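Local coordinates for putative diflavin flavoprotein A 3 (Synechocystis sp., PDB 6H0C) that probably passes electrons from NADH to oxygen, reducing it to water, with this chain forming the flavodiiron core of a longer modular oxidoreductase, at residues R35-N40 with P227-L232; I44-I49 with L138-E143; S270-A275 with G343-F348. All coordinates share one frame; numbering follows the deposited sequence.

Overall arrangement
Contacts 1 and 2 both belong to the metallo-beta-lactamase-like part of the chain and both use strand 37-45. Contact 1 takes its beginning and contact 2 its end, so their centres are about 24 Å apart, and contact 2 is nested within the chain loop that contact 1 closes. In contact 1 the side chain of His229 is about 4 Å from a bound citrate, probably from the crystallisation liquor, which may mark a pocket. Contact 3 follows later in the chain, in the flavodoxin-like part. Its centre is about 26 Å from that of contact 1, with about 12 Å between nearest atoms, and about 43 Å from the centre of contact 2, across the middle of the molecule.

Contact 1 of 3, residues R35-N40 with P227-L232; sequences RGTTAN and PSHGPL
Asn40 ties the start of strand 37-45 to the loop 227-232, joining the two sheets of the metallo-beta-lactamase fold. Its amide forms the tight part of the contact. ND2 donates to Gly230 O at 2.8 Å and to Pro227 O at 3.1 Å, both acceptors close to the amide plane, although ND2 stands 43° out of the plane of the Pro227 carbonyl. The backbone joins in, with Asn40 N donating to Ser228 O at 2.7 Å. Thr38 fixes the amide's rotation: its hydroxyl donates to Asn40 OD1 at 2.7 Å and accepts from Gly230 N, 2.9 Å from Thr38 OG1. With chi1 75°, that oxygen lies between the backbone N and the carbonyl carbon, within reach of both partners.

The looser side holds water 1, which donates to Asn40 O at 3.1 Å and only weakly to Ser228 O. Thr37 is also loosely engaged: OG1 comes no nearer the loop than 3.8 Å, at His229 CB, and it is hydrogen-bonded to His177.

His229 lies in a PSHGP sequence whose histidine is a metal ligand in canonical flavodiiron proteins; in this structure its NE2 is hydrogen-bonded to Lys172 NZ. The other ring nitrogen is held by the strand, with ND1 donating to Thr38 O at 2.9 Å and that oxygen only 10° out of the imidazole plane.

Contact 2 of 3, residues I44-I49 with L138-E143; sequences ISADKI and LGRGHE
Leu138 O accepts a hydrogen bond from Lys48 N at 2.9 Å, with an N-H...O angle of 160°, and Ala46 CB packs against the same oxygen at 3.2 Å. The acceptor thus sits in the mouth of the turn between strands 37-45 and 49-52. Its own segment is the connection from strand 135-137 to strand 143-148, which contains a type I' beta turn from Gly139 to His142. The contact therefore brings together hairpin ends from the two sheets of the metallo-beta-lactamase-like sandwich.

Underneath is an apolar layer. Ile44 CG2, anti to the backbone N, touches Leu138 CD1 at 3.7 Å, the two side chains crossing at about a right angle. The same methyl lies over one face of the His142 imidazole in a CH-pi contact, 3.9 Å from the ring centroid and 17° off the normal. Both nitrogens of that ring are engaged by carboxylates, ND1 by Asp162 and NE2 by Asp13.

Toward the outside, Arg140 bends at chi2 and chi3 to lay its guanidinium across the backbone of Ala46, whose CA is 3.7 Å from CZ and over the centre of the group. Its NH2 pairs with Asp13. The link from Arg140 NH1 to Asp47 OD1 is a long salt bridge of 3.7 Å with the planes 81° apart, and water 2 joins Asp47 OD2 to Arg140 N. With Asp13 facing both Arg140 and His142, and Asp162 on the other ring nitrogen, the carboxylates would be expected to favour a protonated imidazole, though Arg140 shares Asp13 and may offset part of that effect.

Contact 3 of 3, residues S270-A275 with G343-F348; sequences STLAQA and GVFGSF
Phe345 and Leu272 point at each other's backbones and pass alongside. The phenyl ring reaches from the strand to the helix, and the leucine reaches back over the strand beside it. Phe345 has CG between the backbone N and the carbonyl carbon (chi1 68°), and the CD1-CE1-CZ side of its ring lies against the helix: CD1 is 3.8 Å from Leu272 CB, CE1 is 3.6 Å from Ala273 N, and CZ is 3.6 Å from Ala273 CB. The ring meets Leu272 CB and Ala273 N obliquely. Leu272 is extended, with CD1 anti to CA (chi2 -177°), which brings CD1 to within 3.6 Å of Gly346 C. Gly346 has no side chain, and the methyl rests directly on its peptide, with Ser347 CB 4.3 Å from Leu272 CD1.

Helix and strand belong to the flavodoxin-like fold, in which helices flank a five-stranded parallel sheet. Helix 268-281 lies over strand 341-348 with the axes of the short segments 8.1 Å apart and their directions 145° apart, roughly antiparallel. Helix 382-404 packs beside it, touching Leu272 through Thr384 and Cys388, while Val344 is covered by helix 353-364.

The Gln274 amide, which does not touch the strand, folds back along its own helix, and NE2 donates to Ser270 OG at 3.2 Å, an oxygen that also bonds Ala265 O.

Contact 1 of 3, residues R35-N40 with P227-L232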
# COMPACT_ATOMS: atom_id res chain seq x y z
N ARG A 35 -0.49 -15.03 10.35
CA ARG A 35 -0.86 -16.21 9.58
C ARG A 35 0.07 -16.39 8.37
O ARG A 35 -0.24 -17.13 7.44
CB ARG A 35 -2.32 -16.12 9.11
CG ARG A 35 -3.36 -16.04 10.23
CD ARG A 35 -4.74 -16.47 9.72
NE ARG A 35 -4.70 -17.81 9.14
CZ ARG A 35 -5.64 -18.32 8.35
NH1 ARG A 35 -6.71 -17.61 8.04
NH2 ARG A 35 -5.51 -19.55 7.87
N GLY A 36 1.21 -15.70 8.41
CA GLY A 36 2.12 -15.68 7.28
C GLY A 36 1.57 -14.84 6.13
O GLY A 36 0.57 -14.13 6.26
N THR A 37 2.23 -14.91 4.99
CA THR A 37 1.69 -14.28 3.79
C THR A 37 2.41 -14.85 2.58
O THR A 37 3.26 -15.74 2.70
CB THR A 37 1.82 -12.74 3.84
OG1 THR A 37 1.24 -12.18 2.66
CG2 THR A 37 3.27 -12.30 3.93
N THR A 38 2.04 -14.35 1.40
CA THR A 38 2.79 -14.68 0.21
C THR A 38 3.01 -13.39 -0.56
O THR A 38 2.23 -12.44 -0.44
CB THR A 38 2.07 -15.74 -0.70
OG1 THR A 38 0.98 -15.13 -1.40
CG2 THR A 38 1.54 -16.91 0.13
N ALA A 39 4.09 -13.34 -1.33
CA ALA A 39 4.31 -12.27 -2.28
C ALA A 39 4.19 -12.89 -3.68
O ALA A 39 5.02 -13.74 -4.06
CB ALA A 39 5.69 -11.60 -2.07
N ASN A 40 3.16 -12.50 -4.42
CA ASN A 40 2.87 -13.16 -5.69
C ASN A 40 3.44 -12.45 -6.92
O ASN A 40 3.18 -11.28 -7.15
CB ASN A 40 1.35 -13.32 -5.84
CG ASN A 40 0.73 -14.10 -4.70
OD1 ASN A 40 1.39 -14.96 -4.10
ND2 ASN A 40 -0.54 -13.81 -4.39
N PRO A 227 -3.84 -11.08 -7.00
CA PRO A 227 -3.39 -10.03 -6.07
C PRO A 227 -1.94 -10.20 -5.64
O PRO A 227 -1.32 -11.24 -5.91
CB PRO A 227 -4.33 -10.21 -4.88
CG PRO A 227 -4.56 -11.72 -4.84
CD PRO A 227 -4.44 -12.22 -6.28
N SER A 228 -1.40 -9.20 -4.95
CA SER A 228 -0.04 -9.29 -4.41
C SER A 228 0.13 -10.40 -3.38
O SER A 228 1.20 -11.01 -3.30
CB SER A 228 0.38 -7.97 -3.74
OG SER A 228 0.45 -6.92 -4.68
N HIS A 229 -0.91 -10.63 -2.59
CA HIS A 229 -0.79 -11.44 -1.38
C HIS A 229 -1.90 -12.46 -1.23
O HIS A 229 -3.09 -12.13 -1.37
CB HIS A 229 -0.78 -10.55 -0.13
CG HIS A 229 0.20 -9.43 -0.20
ND1 HIS A 229 1.56 -9.63 -0.17
CD2 HIS A 229 0.02 -8.09 -0.32
CE1 HIS A 229 2.18 -8.46 -0.26
NE2 HIS A 229 1.26 -7.51 -0.35
N GLY A 230 -1.53 -13.70 -0.93
CA GLY A 230 -2.49 -14.74 -0.62
C GLY A 230 -2.90 -15.54 -1.84
O GLY A 230 -2.25 -15.48 -2.88
N PRO A 231 -4.00 -16.30 -1.72
CA PRO A 231 -4.47 -17.09 -2.86
C PRO A 231 -4.99 -16.21 -3.98
O PRO A 231 -5.37 -15.05 -3.73
CB PRO A 231 -5.61 -17.92 -2.27
CG PRO A 231 -6.14 -17.07 -1.16
CD PRO A 231 -4.91 -16.40 -0.57
N LEU A 232 -5.00 -16.73 -5.19
CA LEU A 232 -5.69 -16.05 -6.27
C LEU A 232 -7.19 -16.05 -5.97
O LEU A 232 -7.69 -16.96 -5.30
CB LEU A 232 -5.39 -16.70 -7.63
CG LEU A 232 -4.03 -16.30 -8.20
CD1 LEU A 232 -2.90 -17.05 -7.48
CD2 LEU A 232 -3.97 -16.53 -9.69
O HOH W 1 3.73 -9.28 -4.88

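Contact 2 of 3, residues I44-I49 with L138-E143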
# COMPACT_ATOMS: atom_id res chain seq x y z
N ILE A 44 3.60 -14.07 -17.75
CA ILE A 44 2.91 -14.34 -19.00
C ILE A 44 3.96 -14.55 -20.08
O ILE A 44 4.75 -13.65 -20.38
CB ILE A 44 1.96 -13.22 -19.43
CG1 ILE A 44 0.94 -12.91 -18.34
CG2 ILE A 44 1.23 -13.62 -20.72
CD1 ILE A 44 0.02 -11.75 -18.70
N SER A 45 3.97 -15.73 -20.65
CA SER A 45 4.97 -16.05 -21.65
C SER A 45 4.30 -16.36 -22.98
O SER A 45 3.89 -17.48 -23.24
CB SER A 45 5.81 -17.23 -21.19
OG SER A 45 6.91 -17.42 -22.06
N ALA A 46 4.18 -15.34 -23.83
CA ALA A 46 3.56 -15.52 -25.14
C ALA A 46 4.58 -15.17 -26.19
O ALA A 46 5.74 -15.56 -26.06
CB ALA A 46 2.33 -14.66 -25.27
N ASP A 47 4.17 -14.43 -27.22
CA ASP A 47 5.12 -13.90 -28.20
C ASP A 47 6.15 -13.03 -27.49
O ASP A 47 7.34 -13.02 -27.84
CB ASP A 47 4.42 -13.10 -29.29
CG ASP A 47 3.50 -13.95 -30.13
OD1 ASP A 47 3.64 -15.19 -30.12
OD2 ASP A 47 2.62 -13.36 -30.79
N LYS A 48 5.69 -12.28 -26.49
CA LYS A 48 6.59 -11.57 -25.61
C LYS A 48 6.41 -12.10 -24.19
O LYS A 48 5.39 -12.70 -23.87
CB LYS A 48 6.36 -10.07 -25.70
CG LYS A 48 6.82 -9.53 -27.03
CD LYS A 48 6.96 -8.04 -27.05
CE LYS A 48 7.69 -7.63 -28.31
NZ LYS A 48 8.96 -8.40 -28.40
N ILE A 49 7.42 -11.89 -23.36
CA ILE A 49 7.43 -12.43 -22.01
C ILE A 49 7.42 -11.31 -20.99
O ILE A 49 8.27 -10.42 -21.04
CB ILE A 49 8.65 -13.33 -21.77
CG1 ILE A 49 8.64 -14.48 -22.78
CG2 ILE A 49 8.66 -13.84 -20.33
CD1 ILE A 49 9.84 -15.39 -22.67
N LEU A 138 1.27 -8.71 -25.75
CA LEU A 138 2.27 -9.77 -25.59
C LEU A 138 2.11 -10.84 -26.66
O LEU A 138 2.85 -11.82 -26.68
CB LEU A 138 2.16 -10.42 -24.20
CG LEU A 138 2.29 -9.47 -23.01
CD1 LEU A 138 2.24 -10.22 -21.67
CD2 LEU A 138 3.56 -8.63 -23.12
N GLY A 139 1.14 -10.64 -27.55
CA GLY A 139 0.83 -11.62 -28.57
C GLY A 139 -0.15 -12.67 -28.06
O GLY A 139 -0.39 -12.76 -26.86
N ARG A 140 -0.72 -13.45 -28.98
CA ARG A 140 -1.57 -14.57 -28.61
C ARG A 140 -2.81 -14.15 -27.81
O ARG A 140 -3.34 -14.92 -27.01
CB ARG A 140 -0.76 -15.61 -27.83
CG ARG A 140 -0.16 -16.70 -28.71
CD ARG A 140 1.33 -16.92 -28.48
NE ARG A 140 1.58 -17.83 -27.37
CZ ARG A 140 2.74 -18.46 -27.18
NH1 ARG A 140 3.74 -18.30 -28.03
NH2 ARG A 140 2.88 -19.26 -26.14
N GLY A 141 -3.27 -12.92 -28.04
CA GLY A 141 -4.49 -12.43 -27.42
C GLY A 141 -4.29 -11.74 -26.08
O GLY A 141 -5.24 -11.19 -25.51
N HIS A 142 -3.06 -11.78 -25.56
CA HIS A 142 -2.73 -11.11 -24.31
C HIS A 142 -2.46 -9.63 -24.57
O HIS A 142 -1.32 -9.16 -24.43
CB HIS A 142 -1.51 -11.75 -23.63
CG HIS A 142 -1.66 -13.22 -23.35
ND1 HIS A 142 -2.21 -13.71 -22.18
CD2 HIS A 142 -1.33 -14.30 -24.10
CE1 HIS A 142 -2.21 -15.03 -22.22
NE2 HIS A 142 -1.68 -15.41 -23.37
N GLU A 143 -3.48 -8.89 -24.98
CA GLU A 143 -3.31 -7.45 -25.11
C GLU A 143 -3.74 -6.80 -23.82
O GLU A 143 -4.93 -6.57 -23.58
CB GLU A 143 -4.07 -6.86 -26.29
CG GLU A 143 -3.62 -5.43 -26.56
CD GLU A 143 -4.25 -4.81 -27.78
OE1 GLU A 143 -5.09 -5.48 -28.43
OE2 GLU A 143 -3.92 -3.64 -28.09
O HOH W 2 -0.28 -13.59 -31.53

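Contact 3 of 3, residues S270-A275 with G343-F348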
# COMPACT_ATOMS: atom_id res chain seq x y z
N SER A 270 5.80 5.80 8.46
CA SER A 270 4.64 5.26 7.76
C SER A 270 4.07 4.05 8.50
O SER A 270 2.86 3.91 8.64
CB SER A 270 5.00 4.86 6.34
OG SER A 270 3.92 4.13 5.77
N THR A 271 4.96 3.18 8.98
CA THR A 271 4.55 2.03 9.78
C THR A 271 3.73 2.48 11.01
O THR A 271 2.68 1.90 11.31
CB THR A 271 5.77 1.22 10.22
OG1 THR A 271 6.45 0.75 9.06
CG2 THR A 271 5.36 0.04 11.09
N LEU A 272 4.19 3.52 11.70
CA LEU A 272 3.46 4.05 12.85
C LEU A 272 2.09 4.54 12.41
O LEU A 272 1.08 4.29 13.07
CB LEU A 272 4.23 5.21 13.51
CG LEU A 272 5.66 4.94 14.00
CD1 LEU A 272 6.22 6.18 14.70
CD2 LEU A 272 5.71 3.73 14.92
N ALA A 273 2.07 5.22 11.27
CA ALA A 273 0.86 5.83 10.76
C ALA A 273 -0.24 4.80 10.52
O ALA A 273 -1.40 5.04 10.84
CB ALA A 273 1.15 6.60 9.47
N GLN A 274 0.14 3.64 9.97
CA GLN A 274 -0.87 2.62 9.65
C GLN A 274 -1.43 2.06 10.96
O GLN A 274 -2.63 1.77 11.05
CB GLN A 274 -0.30 1.50 8.78
CG GLN A 274 0.58 1.98 7.62
CD GLN A 274 -0.03 3.13 6.81
OE1 GLN A 274 -1.24 3.20 6.61
NE2 GLN A 274 0.82 4.03 6.34
N ALA A 275 -0.57 1.95 11.97
CA ALA A 275 -1.00 1.45 13.28
C ALA A 275 -1.99 2.41 13.93
O ALA A 275 -3.04 1.99 14.44
CB ALA A 275 0.20 1.22 14.18
N GLY A 343 -3.00 15.76 16.84
CA GLY A 343 -2.09 14.72 17.29
C GLY A 343 -0.78 14.75 16.51
O GLY A 343 -0.77 15.09 15.33
N VAL A 344 0.31 14.39 17.17
CA VAL A 344 1.63 14.37 16.54
C VAL A 344 2.40 13.08 16.85
O VAL A 344 2.46 12.65 18.01
CB VAL A 344 2.48 15.58 16.98
CG1 VAL A 344 3.85 15.56 16.31
CG2 VAL A 344 1.75 16.89 16.66
N PHE A 345 3.01 12.48 15.83
CA PHE A 345 3.86 11.30 16.04
C PHE A 345 5.03 11.25 15.07
O PHE A 345 5.06 11.99 14.08
CB PHE A 345 3.06 10.01 15.91
CG PHE A 345 2.56 9.73 14.51
CD1 PHE A 345 3.23 8.84 13.68
CD2 PHE A 345 1.42 10.36 14.03
CE1 PHE A 345 2.77 8.58 12.39
CE2 PHE A 345 0.94 10.11 12.73
CZ PHE A 345 1.62 9.22 11.92
N GLY A 346 5.98 10.37 15.35
CA GLY A 346 7.10 10.18 14.45
C GLY A 346 8.16 9.24 14.97
O GLY A 346 8.17 8.88 16.15
N SER A 347 9.05 8.82 14.08
CA SER A 347 10.25 8.08 14.45
C SER A 347 11.46 8.96 14.18
O SER A 347 11.39 9.93 13.41
CB SER A 347 10.38 6.78 13.66
OG SER A 347 10.69 7.07 12.31
N PHE A 348 12.58 8.61 14.79
CA PHE A 348 13.82 9.31 14.52
C PHE A 348 15.01 8.51 14.98
O PHE A 348 14.87 7.57 15.77
CB PHE A 348 13.81 10.67 15.19
CG PHE A 348 13.56 10.61 16.66
CD1 PHE A 348 14.61 10.70 17.55
CD2 PHE A 348 12.28 10.47 17.15
CE1 PHE A 348 14.39 10.64 18.91
CE2 PHE A 348 12.05 10.42 18.51
CZ PHE A 348 13.10 10.51 19.38